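Local coordinates for alpha-glucosidase (Bacteroides thetaiotaomicron, PDB 5XFM), which hydrolyses beta-L-arabinopyranosides and alpha-galactosides as a bifunctional, calcium-containing enzyme of glycoside hydrolase family 97, at residues Asn447-Glu452 and Asn524-Phe529; His290-Gly295 and Gly427-Phe432; Glu452-Ser457 and Gly485-Gly490. The protein carries 1 engineered substitution. All coordinates share one frame; numbering follows the deposited sequence.

Contact 1 of 3, residues Asn447-Glu452 and Asn524-Phe529. With CA (calcium ion), chain E.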
loop_
_atom_site.group_PDB
_atom_site.type_symbol
_atom_site.label_atom_id
_atom_site.label_comp_id
_atom_site.label_asym_id
_atom_site.label_seq_id
_atom_site.Cartn_x
_atom_site.Cartn_y
_atom_site.Cartn_z
ATOM N N ASN A 447 -0.452 1.345 15.934
ATOM C CA ASN A 447 0.451 0.190 15.989
ATOM C C ASN A 447 0.509 -0.606 14.684
ATOM O O ASN A 447 1.131 -1.662 14.615
ATOM C CB ASN A 447 0.061 -0.735 17.149
ATOM C CG ASN A 447 -1.393 -1.177 17.090
ATOM O OD1 ASN A 447 -2.287 -0.395 16.752
ATOM N ND2 ASN A 447 -1.635 -2.428 17.438
ATOM N N TYR A 448 -0.120 -0.079 13.641
ATOM C CA TYR A 448 -0.049 -0.700 12.329
ATOM C C TYR A 448 1.319 -0.453 11.699
ATOM O O TYR A 448 1.758 0.683 11.593
ATOM C CB TYR A 448 -1.164 -0.172 11.422
ATOM C CG TYR A 448 -0.973 -0.559 9.979
ATOM C CD1 TYR A 448 -1.203 -1.863 9.552
ATOM C CD2 TYR A 448 -0.547 0.374 9.046
ATOM C CE1 TYR A 448 -1.018 -2.228 8.234
ATOM C CE2 TYR A 448 -0.359 0.020 7.726
ATOM C CZ TYR A 448 -0.597 -1.279 7.325
ATOM O OH TYR A 448 -0.404 -1.622 6.009
ATOM N N VAL A 449 2.014 -1.518 11.307
ATOM C CA VAL A 449 3.345 -1.341 10.727
ATOM C C VAL A 449 3.539 -2.032 9.368
ATOM O O VAL A 449 4.643 -2.473 9.041
ATOM C CB VAL A 449 4.443 -1.815 11.698
ATOM C CG1 VAL A 449 4.453 -0.929 12.948
ATOM C CG2 VAL A 449 4.258 -3.285 12.060
ATOM N N GLY A 450 2.474 -2.115 8.573
ATOM C CA GLY A 450 2.615 -2.557 7.201
ATOM C C GLY A 450 1.769 -3.739 6.773
ATOM O O GLY A 450 1.264 -4.494 7.604
ATOM N N SER A 451 1.648 -3.899 5.459
ATOM C CA SER A 451 0.807 -4.925 4.851
ATOM C C SER A 451 1.490 -5.553 3.639
ATOM O O SER A 451 2.357 -4.937 3.010
ATOM C CB SER A 451 -0.535 -4.331 4.408
ATOM O OG SER A 451 -1.347 -3.979 5.511
ATOM N N GLU A 452 1.087 -6.768 3.290
ATOM C CA GLU A 452 1.619 -7.394 2.084
ATOM C C GLU A 452 0.834 -6.823 0.893
ATOM O O GLU A 452 1.251 -5.832 0.296
ATOM C CB GLU A 452 1.527 -8.924 2.166
ATOM C CG GLU A 452 2.284 -9.691 1.068
ATOM C CD GLU A 452 2.086 -11.195 1.185
ATOM O OE1 GLU A 452 1.012 -11.611 1.677
ATOM O OE2 GLU A 452 2.993 -11.964 0.792
ATOM N N ASN A 524 8.391 0.666 3.909
ATOM C CA ASN A 524 7.646 0.013 4.988
ATOM C C ASN A 524 8.399 0.224 6.305
ATOM O O ASN A 524 9.620 0.061 6.350
ATOM C CB ASN A 524 7.447 -1.480 4.702
ATOM C CG ASN A 524 6.341 -2.101 5.551
ATOM O OD1 ASN A 524 6.584 -2.580 6.659
ATOM N ND2 ASN A 524 5.120 -2.086 5.033
ATOM N N PRO A 525 7.677 0.572 7.384
ATOM C CA PRO A 525 8.280 0.981 8.661
ATOM C C PRO A 525 9.163 -0.100 9.302
ATOM O O PRO A 525 10.243 0.190 9.819
ATOM C CB PRO A 525 7.061 1.249 9.553
ATOM C CG PRO A 525 5.910 1.364 8.631
ATOM C CD PRO A 525 6.210 0.509 7.469
ATOM N N VAL A 526 8.691 -1.339 9.262
ATOM C CA VAL A 526 9.464 -2.479 9.739
ATOM C C VAL A 526 9.861 -3.337 8.542
ATOM O O VAL A 526 9.025 -4.042 7.976
ATOM C CB VAL A 526 8.664 -3.320 10.758
ATOM C CG1 VAL A 526 9.412 -4.595 11.119
ATOM C CG2 VAL A 526 8.360 -2.499 12.006
ATOM N N GLN A 527 11.126 -3.261 8.144
ATOM C CA GLN A 527 11.587 -4.002 6.973
ATOM C C GLN A 527 12.220 -5.327 7.359
ATOM O O GLN A 527 13.256 -5.363 8.019
ATOM C CB GLN A 527 12.594 -3.183 6.160
ATOM C CG GLN A 527 12.052 -1.910 5.508
ATOM C CD GLN A 527 11.264 -2.152 4.230
ATOM O OE1 GLN A 527 10.604 -3.178 4.068
ATOM N NE2 GLN A 527 11.343 -1.204 3.307
ATOM N N ASN A 528 11.600 -6.414 6.920
ATOM C CA ASN A 528 12.210 -7.732 7.013
ATOM C C ASN A 528 12.821 -8.071 5.657
ATOM O O ASN A 528 12.154 -8.634 4.790
ATOM C CB ASN A 528 11.188 -8.788 7.442
ATOM C CG ASN A 528 10.509 -8.439 8.763
ATOM O OD1 ASN A 528 11.156 -8.357 9.808
ATOM N ND2 ASN A 528 9.198 -8.237 8.717
ATOM N N PHE A 529 14.066 -7.643 5.463
ATOM C CA PHE A 529 14.785 -7.860 4.213
ATOM C C PHE A 529 15.140 -9.322 4.008
ATOM O O PHE A 529 15.199 -10.101 4.966
ATOM C CB PHE A 529 16.056 -7.008 4.164
ATOM C CG PHE A 529 15.793 -5.531 4.150
ATOM C CD1 PHE A 529 16.245 -4.722 5.179
ATOM C CD2 PHE A 529 15.079 -4.954 3.111
ATOM C CE1 PHE A 529 15.999 -3.368 5.168
ATOM C CE2 PHE A 529 14.830 -3.602 3.093
ATOM C CZ PHE A 529 15.294 -2.804 4.122
HETATM CA CA CA E . 1.740 -14.033 0.846
HETATM O O HOH W 1 -0.158 -14.841 1.994
HETATM O O HOH W 2 0.891 -15.962 -0.505
HETATM O O HOH W 3 2.519 -16.770 0.880
HETATM O O HOH W 4 2.783 -14.273 3.009
#

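Contact 2 of 3, residues His290-Gly295 and Gly427-Phe432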
loop_
_atom_site.group_PDB
_atom_site.type_symbol
_atom_site.label_atom_id
_atom_site.label_comp_id
_atom_site.label_asym_id
_atom_site.label_seq_id
_atom_site.Cartn_x
_atom_site.Cartn_y
_atom_site.Cartn_z
ATOM N N HIS A 290 2.061 3.337 23.981
ATOM C CA HIS A 290 3.353 2.741 23.646
ATOM C C HIS A 290 4.143 3.539 22.620
ATOM O O HIS A 290 3.580 4.129 21.696
ATOM C CB HIS A 290 3.152 1.312 23.146
ATOM C CG HIS A 290 2.484 0.421 24.144
ATOM N ND1 HIS A 290 1.164 0.039 24.033
ATOM C CD2 HIS A 290 2.948 -0.147 25.283
ATOM C CE1 HIS A 290 0.842 -0.726 25.061
ATOM N NE2 HIS A 290 1.907 -0.858 25.832
ATOM N N ASP A 291 5.459 3.529 22.798
ATOM C CA ASP A 291 6.385 4.182 21.885
ATOM C C ASP A 291 6.974 3.105 20.975
ATOM O O ASP A 291 8.008 2.510 21.286
ATOM C CB ASP A 291 7.483 4.911 22.666
ATOM C CG ASP A 291 8.427 5.699 21.772
ATOM O OD1 ASP A 291 8.105 5.920 20.584
ATOM O OD2 ASP A 291 9.499 6.108 22.270
ATOM N N TYR A 292 6.297 2.843 19.861
ATOM C CA TYR A 292 6.650 1.707 19.014
ATOM C C TYR A 292 7.915 2.000 18.229
ATOM O O TYR A 292 8.041 3.043 17.585
ATOM C CB TYR A 292 5.501 1.355 18.072
ATOM C CG TYR A 292 4.297 0.784 18.788
ATOM C CD1 TYR A 292 4.351 -0.462 19.400
ATOM C CD2 TYR A 292 3.118 1.497 18.868
ATOM C CE1 TYR A 292 3.255 -0.982 20.059
ATOM C CE2 TYR A 292 2.019 0.989 19.526
ATOM C CZ TYR A 292 2.090 -0.248 20.117
ATOM O OH TYR A 292 0.984 -0.747 20.768
ATOM N N ARG A 293 8.858 1.070 18.306
ATOM C CA ARG A 293 10.161 1.235 17.688
ATOM C C ARG A 293 10.220 0.505 16.349
ATOM O O ARG A 293 9.969 -0.696 16.273
ATOM C CB ARG A 293 11.251 0.730 18.637
ATOM C CG ARG A 293 12.675 0.874 18.123
ATOM C CD ARG A 293 13.655 0.184 19.070
ATOM N NE ARG A 293 15.044 0.306 18.637
ATOM C CZ ARG A 293 16.073 -0.237 19.279
ATOM N NH1 ARG A 293 15.869 -0.934 20.389
ATOM N NH2 ARG A 293 17.306 -0.076 18.821
ATOM N N PHE A 294 10.516 1.243 15.284
ATOM C CA PHE A 294 10.566 0.640 13.962
ATOM C C PHE A 294 12.002 0.293 13.587
ATOM O O PHE A 294 12.940 0.640 14.306
ATOM C CB PHE A 294 9.950 1.582 12.923
ATOM C CG PHE A 294 8.686 2.243 13.391
ATOM C CD1 PHE A 294 7.609 1.484 13.826
ATOM C CD2 PHE A 294 8.570 3.623 13.385
ATOM C CE1 PHE A 294 6.447 2.093 14.262
ATOM C CE2 PHE A 294 7.405 4.236 13.811
ATOM C CZ PHE A 294 6.343 3.468 14.249
ATOM N N GLY A 295 12.171 -0.399 12.465
ATOM C CA GLY A 295 13.501 -0.741 12.001
ATOM C C GLY A 295 13.609 -1.937 11.079
ATOM O O GLY A 295 12.785 -2.137 10.185
ATOM N N GLY A 427 0.764 -3.813 23.633
ATOM C CA GLY A 427 1.998 -3.221 23.146
ATOM C C GLY A 427 2.619 -3.922 21.955
ATOM O O GLY A 427 3.845 -3.961 21.815
ATOM N N LEU A 428 1.784 -4.450 21.070
ATOM C CA LEU A 428 2.303 -5.184 19.918
ATOM C C LEU A 428 2.106 -4.441 18.604
ATOM O O LEU A 428 1.022 -3.928 18.324
ATOM C CB LEU A 428 1.640 -6.552 19.825
ATOM C CG LEU A 428 1.969 -7.528 20.953
ATOM C CD1 LEU A 428 0.931 -8.624 21.010
ATOM C CD2 LEU A 428 3.357 -8.100 20.746
ATOM N N MET A 429 3.168 -4.377 17.808
ATOM C CA MET A 429 3.044 -3.933 16.429
ATOM C C MET A 429 2.459 -5.056 15.577
ATOM O O MET A 429 2.609 -6.239 15.901
ATOM C CB MET A 429 4.396 -3.483 15.874
ATOM C CG MET A 429 4.982 -2.300 16.580
ATOM S SD MET A 429 6.619 -1.844 15.978
ATOM C CE MET A 429 7.619 -2.997 16.929
ATOM N N VAL A 430 1.802 -4.684 14.482
ATOM C CA VAL A 430 1.151 -5.662 13.616
ATOM C C VAL A 430 1.491 -5.507 12.134
ATOM O O VAL A 430 1.305 -4.442 11.559
ATOM C CB VAL A 430 -0.378 -5.599 13.769
ATOM C CG1 VAL A 430 -1.052 -6.491 12.744
ATOM C CG2 VAL A 430 -0.778 -6.002 15.170
ATOM N N ILE A 431 2.008 -6.580 11.538
ATOM C CA ILE A 431 2.136 -6.693 10.087
ATOM C C ILE A 431 1.028 -7.592 9.556
ATOM O O ILE A 431 0.754 -8.635 10.150
ATOM C CB ILE A 431 3.495 -7.289 9.662
ATOM C CG1 ILE A 431 4.656 -6.396 10.091
ATOM C CG2 ILE A 431 3.540 -7.512 8.157
ATOM C CD1 ILE A 431 6.008 -7.017 9.829
ATOM N N PHE A 432 0.382 -7.200 8.460
ATOM C CA PHE A 432 -0.574 -8.094 7.810
ATOM C C PHE A 432 -0.001 -8.711 6.541
ATOM O O PHE A 432 0.695 -8.050 5.773
ATOM C CB PHE A 432 -1.873 -7.376 7.466
ATOM C CG PHE A 432 -2.672 -6.978 8.660
ATOM C CD1 PHE A 432 -2.941 -7.893 9.664
ATOM C CD2 PHE A 432 -3.166 -5.692 8.779
ATOM C CE1 PHE A 432 -3.680 -7.527 10.764
ATOM C CE2 PHE A 432 -3.908 -5.325 9.881
ATOM C CZ PHE A 432 -4.164 -6.240 10.872
#

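Contact 3 of 3, residues Glu452-Ser457 and Gly485-Gly490. With CA (calcium ion), chain E.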
loop_
_atom_site.group_PDB
_atom_site.type_symbol
_atom_site.label_atom_id
_atom_site.label_comp_id
_atom_site.label_asym_id
_atom_site.label_seq_id
_atom_site.Cartn_x
_atom_site.Cartn_y
_atom_site.Cartn_z
ATOM N N GLU A 452 1.087 -6.768 3.290
ATOM C CA GLU A 452 1.619 -7.394 2.084
ATOM C C GLU A 452 0.834 -6.823 0.893
ATOM O O GLU A 452 1.251 -5.832 0.296
ATOM C CB GLU A 452 1.527 -8.924 2.166
ATOM C CG GLU A 452 2.284 -9.691 1.068
ATOM C CD GLU A 452 2.086 -11.195 1.185
ATOM O OE1 GLU A 452 1.012 -11.611 1.677
ATOM O OE2 GLU A 452 2.993 -11.964 0.792
ATOM N N ALA A 453 -0.318 -7.417 0.591
ATOM C CA ALA A 453 -1.202 -6.954 -0.485
ATOM C C ALA A 453 -0.446 -6.664 -1.779
ATOM O O ALA A 453 -0.711 -5.672 -2.455
ATOM C CB ALA A 453 -1.970 -5.716 -0.041
ATOM N N VAL A 454 0.474 -7.557 -2.124
ATOM C CA VAL A 454 1.299 -7.417 -3.314
ATOM C C VAL A 454 1.987 -8.750 -3.559
ATOM O O VAL A 454 2.101 -9.576 -2.645
ATOM C CB VAL A 454 2.365 -6.294 -3.153
ATOM C CG1 VAL A 454 3.424 -6.698 -2.138
ATOM C CG2 VAL A 454 3.024 -5.957 -4.477
ATOM N N LEU A 455 2.421 -8.966 -4.796
ATOM C CA LEU A 455 3.278 -10.088 -5.111
ATOM C C LEU A 455 4.651 -9.804 -4.506
ATOM O O LEU A 455 5.473 -9.101 -5.093
ATOM C CB LEU A 455 3.345 -10.297 -6.626
ATOM C CG LEU A 455 2.084 -10.991 -7.144
ATOM C CD1 LEU A 455 1.937 -10.867 -8.636
ATOM C CD2 LEU A 455 2.127 -12.458 -6.738
ATOM N N ALA A 456 4.881 -10.341 -3.313
ATOM C CA ALA A 456 6.110 -10.060 -2.578
ATOM C C ALA A 456 7.286 -10.890 -3.090
ATOM O O ALA A 456 7.144 -11.706 -4.002
ATOM C CB ALA A 456 5.904 -10.302 -1.086
ATOM N N SER A 457 8.449 -10.651 -2.497
ATOM C CA SER A 457 9.692 -11.293 -2.899
ATOM C C SER A 457 9.639 -12.818 -2.816
ATOM O O SER A 457 10.418 -13.503 -3.485
ATOM C CB SER A 457 10.839 -10.752 -2.042
ATOM O OG SER A 457 10.703 -11.166 -0.693
ATOM N N GLY A 485 0.213 3.388 0.559
ATOM C CA GLY A 485 0.428 2.725 1.833
ATOM C C GLY A 485 1.645 1.830 1.963
ATOM O O GLY A 485 2.249 1.421 0.964
ATOM N N SER A 486 1.985 1.512 3.212
ATOM C CA SER A 486 3.125 0.657 3.523
ATOM C C SER A 486 3.033 -0.679 2.816
ATOM O O SER A 486 1.987 -1.330 2.814
ATOM C CB SER A 486 3.240 0.425 5.033
ATOM O OG SER A 486 3.569 1.608 5.722
ATOM N N MET A 487 4.151 -1.086 2.231
ATOM C CA MET A 487 4.239 -2.343 1.498
ATOM C C MET A 487 5.364 -3.217 2.049
ATOM O O MET A 487 6.543 -2.909 1.866
ATOM C CB MET A 487 4.461 -2.062 0.014
ATOM C CG MET A 487 4.452 -3.278 -0.877
ATOM S SD MET A 487 4.680 -2.782 -2.592
ATOM C CE MET A 487 6.357 -2.150 -2.551
ATOM N N GLU A 488 4.997 -4.289 2.743
ATOM C CA GLU A 488 5.983 -5.187 3.343
ATOM C C GLU A 488 6.431 -6.195 2.299
ATOM O O GLU A 488 5.874 -7.291 2.195
ATOM C CB GLU A 488 5.407 -5.906 4.564
ATOM C CG GLU A 488 6.159 -5.606 5.846
ATOM C CD GLU A 488 7.423 -6.451 6.012
ATOM O OE1 GLU A 488 7.463 -7.590 5.501
ATOM O OE2 GLU A 488 8.391 -5.970 6.637
ATOM N N PHE A 489 7.431 -5.812 1.513
ATOM C CA PHE A 489 7.781 -6.552 0.306
ATOM C C PHE A 489 8.784 -7.680 0.566
ATOM O O PHE A 489 8.789 -8.688 -0.140
ATOM C CB PHE A 489 8.332 -5.584 -0.751
ATOM C CG PHE A 489 8.626 -6.231 -2.074
ATOM C CD1 PHE A 489 7.615 -6.436 -3.000
ATOM C CD2 PHE A 489 9.913 -6.633 -2.394
ATOM C CE1 PHE A 489 7.879 -7.036 -4.223
ATOM C CE2 PHE A 489 10.185 -7.233 -3.611
ATOM C CZ PHE A 489 9.165 -7.431 -4.529
ATOM N N GLY A 490 9.630 -7.516 1.577
ATOM C CA GLY A 490 10.668 -8.498 1.861
ATOM C C GLY A 490 11.787 -8.483 0.830
ATOM O O GLY A 490 12.365 -9.521 0.498
HETATM CA CA CA E . 1.740 -14.033 0.846
HETATM O O HOH W 1 -0.158 -14.841 1.994
HETATM O O HOH W 2 0.891 -15.962 -0.505
HETATM O O HOH W 3 2.519 -16.770 0.880
HETATM O O HOH W 4 2.783 -14.273 3.009
#

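Contact 1 of 3, residues Asn447-Glu452 and Asn524-Phe529
Val449 and Val526 belong to the two outermost strands of one parallel sheet, yet these edges meet chiefly through their side chains. The backbones come close: the CA atoms of Val449 and Pro525 are 5.8 Å apart. Val526 reaches over with CG2, which lies 4.0 Å from Val449 CB and also touches Val449 CG2. The two valine side chains cross obliquely. Pro525 CD lies 3.7 Å from Val449 O, while Asn524 extends beside Gly450, its CG 4.1 Å from Gly450 CA. Gly450 has phi 124° and psi 163°, a conformation open to glycine because a CB would press on the preceding carbonyl O. Its amide nitrogen sits 3.4 Å above the centre of the Tyr448 ring. At that ring's edge, Tyr448 OH and Ser451 OG share a hydrogen bond of 2.6 Å, which ties the two side chains together on the strand's far side from Asn524. Beyond the strand's end Glu452 runs out with CG anti to the backbone N (chi1 -169°), and its carboxylate chelates calcium through OE2 at 2.4 Å and OE1 at 2.7 Å. Glu174, Glu458 and four waters complete the shell, and Gly434 N gives OE1 a further hydrogen bond. A parallel barrel closing on itself, with a metal carboxylate just past the C-terminal end of a strand, is the architecture of the TIM-barrel catalytic domain of family 97 and consistent with its calcium-containing active site.

Contact 2 of 3, residues His290-Gly295 and Gly427-Phe432
This is an apolar and aromatic contact across the N-terminal end of the barrel, where His290, Tyr292 and Phe294 of the loop entering strand 295-299 meet Gly427 and Met429 at the start of strand 429-432. No hydrogen bond joins the two segments. At the outer end, Gly427 CA sits under the His290 ring, 3.4 Å from its centroid and 14° off the ring normal, which satisfies a CH-pi contact over the face. Gly427 has positive phi (60°) because it is the C-prime residue of a Schellman motif: Leu428 N bonds to Ala423 O and Gly427 N to Asp424 O, so helix 410-425 ends directly against the imidazole. Tyr292 approaches the same turn by its edge, with CE1 3.5 Å from Gly427 O, while its hydroxyl is hydrogen-bonded to Asp424 OD1. In the TIM barrel, strands 295-299 and 429-432 stand four places apart in the parallel sheet, and the loop crosses the N-terminal end of the barrel to reach strand 429-432, where Met429 touches Tyr292, Arg293 and Phe294. Met429 CG packs 3.4 Å from Tyr292 CD1, and the two side chains run antiparallel to one another. Farther along the Met429 side chain, the sulfur makes oblique Met-aromatic contacts with two rings, SD being 5.3 Å from the Tyr292 centroid and 5.2 Å from that of Phe294. A bend at chi3 (-83°) turns the methyl aside, and CE stops 3.4 Å from Arg293 O, a carbonyl that also accepts a hydrogen bond from Tyr328 OH. Val449 of the neighbouring strand 448-451 touches both Phe294 and Met429, continuing this hydrophobic cluster into the barrel.

Contact 3 of 3, residues Glu452-Ser457 and Gly485-Gly490
Phe489 lays one face of its ring over the Ala456-Ser457 peptide, with Ser457 N 3.8 Å above the centre and Ala456 C nearer the rim. The contact joins the loop that follows strand 448-451 in the TIM barrel to an irregular segment, 485-490, which passes the C-terminal end of that strand and contains an inverse gamma turn centred on Glu488. The first torsion of Phe489 (chi1 -176°) directs CG away from the backbone N. At the ring's rim, CE1 comes to 3.3 Å from Leu455 O. Val454 CG1 stands at the edge of the same ring and also packs 3.8 Å from Met487 CG; the Val454 and Met487 side chains cross at about a right angle. Nearby, Arg481 ties the backbones together, its NH2 hydrogen-bonding both Glu452 O and Ser486 O.

Two hydrogen bonds close the far end. Ser457 N donates to Phe489 O over 3.1 Å, and the N-H...O angle of 172° makes it almost straight. The carbonyl of Phe489 thus grips the same peptide nitrogen that its ring covers. Ala456 CB flanks this acceptor, 3.4 Å from Phe489 O. Ser457 OG, held between its own backbone N and carbonyl carbon, donates to Gly490 O at 2.6 Å from a position 57° out of the carbonyl plane.

How the contacts relate
All three contacts belong to the TIM-barrel domain but sample different levels. Contacts 1 and 3 are buried, share Glu452 and its calcium, and are tied by Ser451 O to Glu488 N; contact 3 is nested inside the loop closed by contact 1. Contact 2 is partly exposed, its centre about 17 Å from that of contact 3. It joins contact 1 through neighbouring strands 429-432 and 448-451, where Gly450 O pairs with Phe432 N, and through Gln527 N to Gly295 O. Chemistry follows place: rings and a thioether at the barrel's N-terminal end, valine and proline packing beside a polar Asn524 between the edge strands in contact 1, and hydrogen-bonded loop backbone in contact 3.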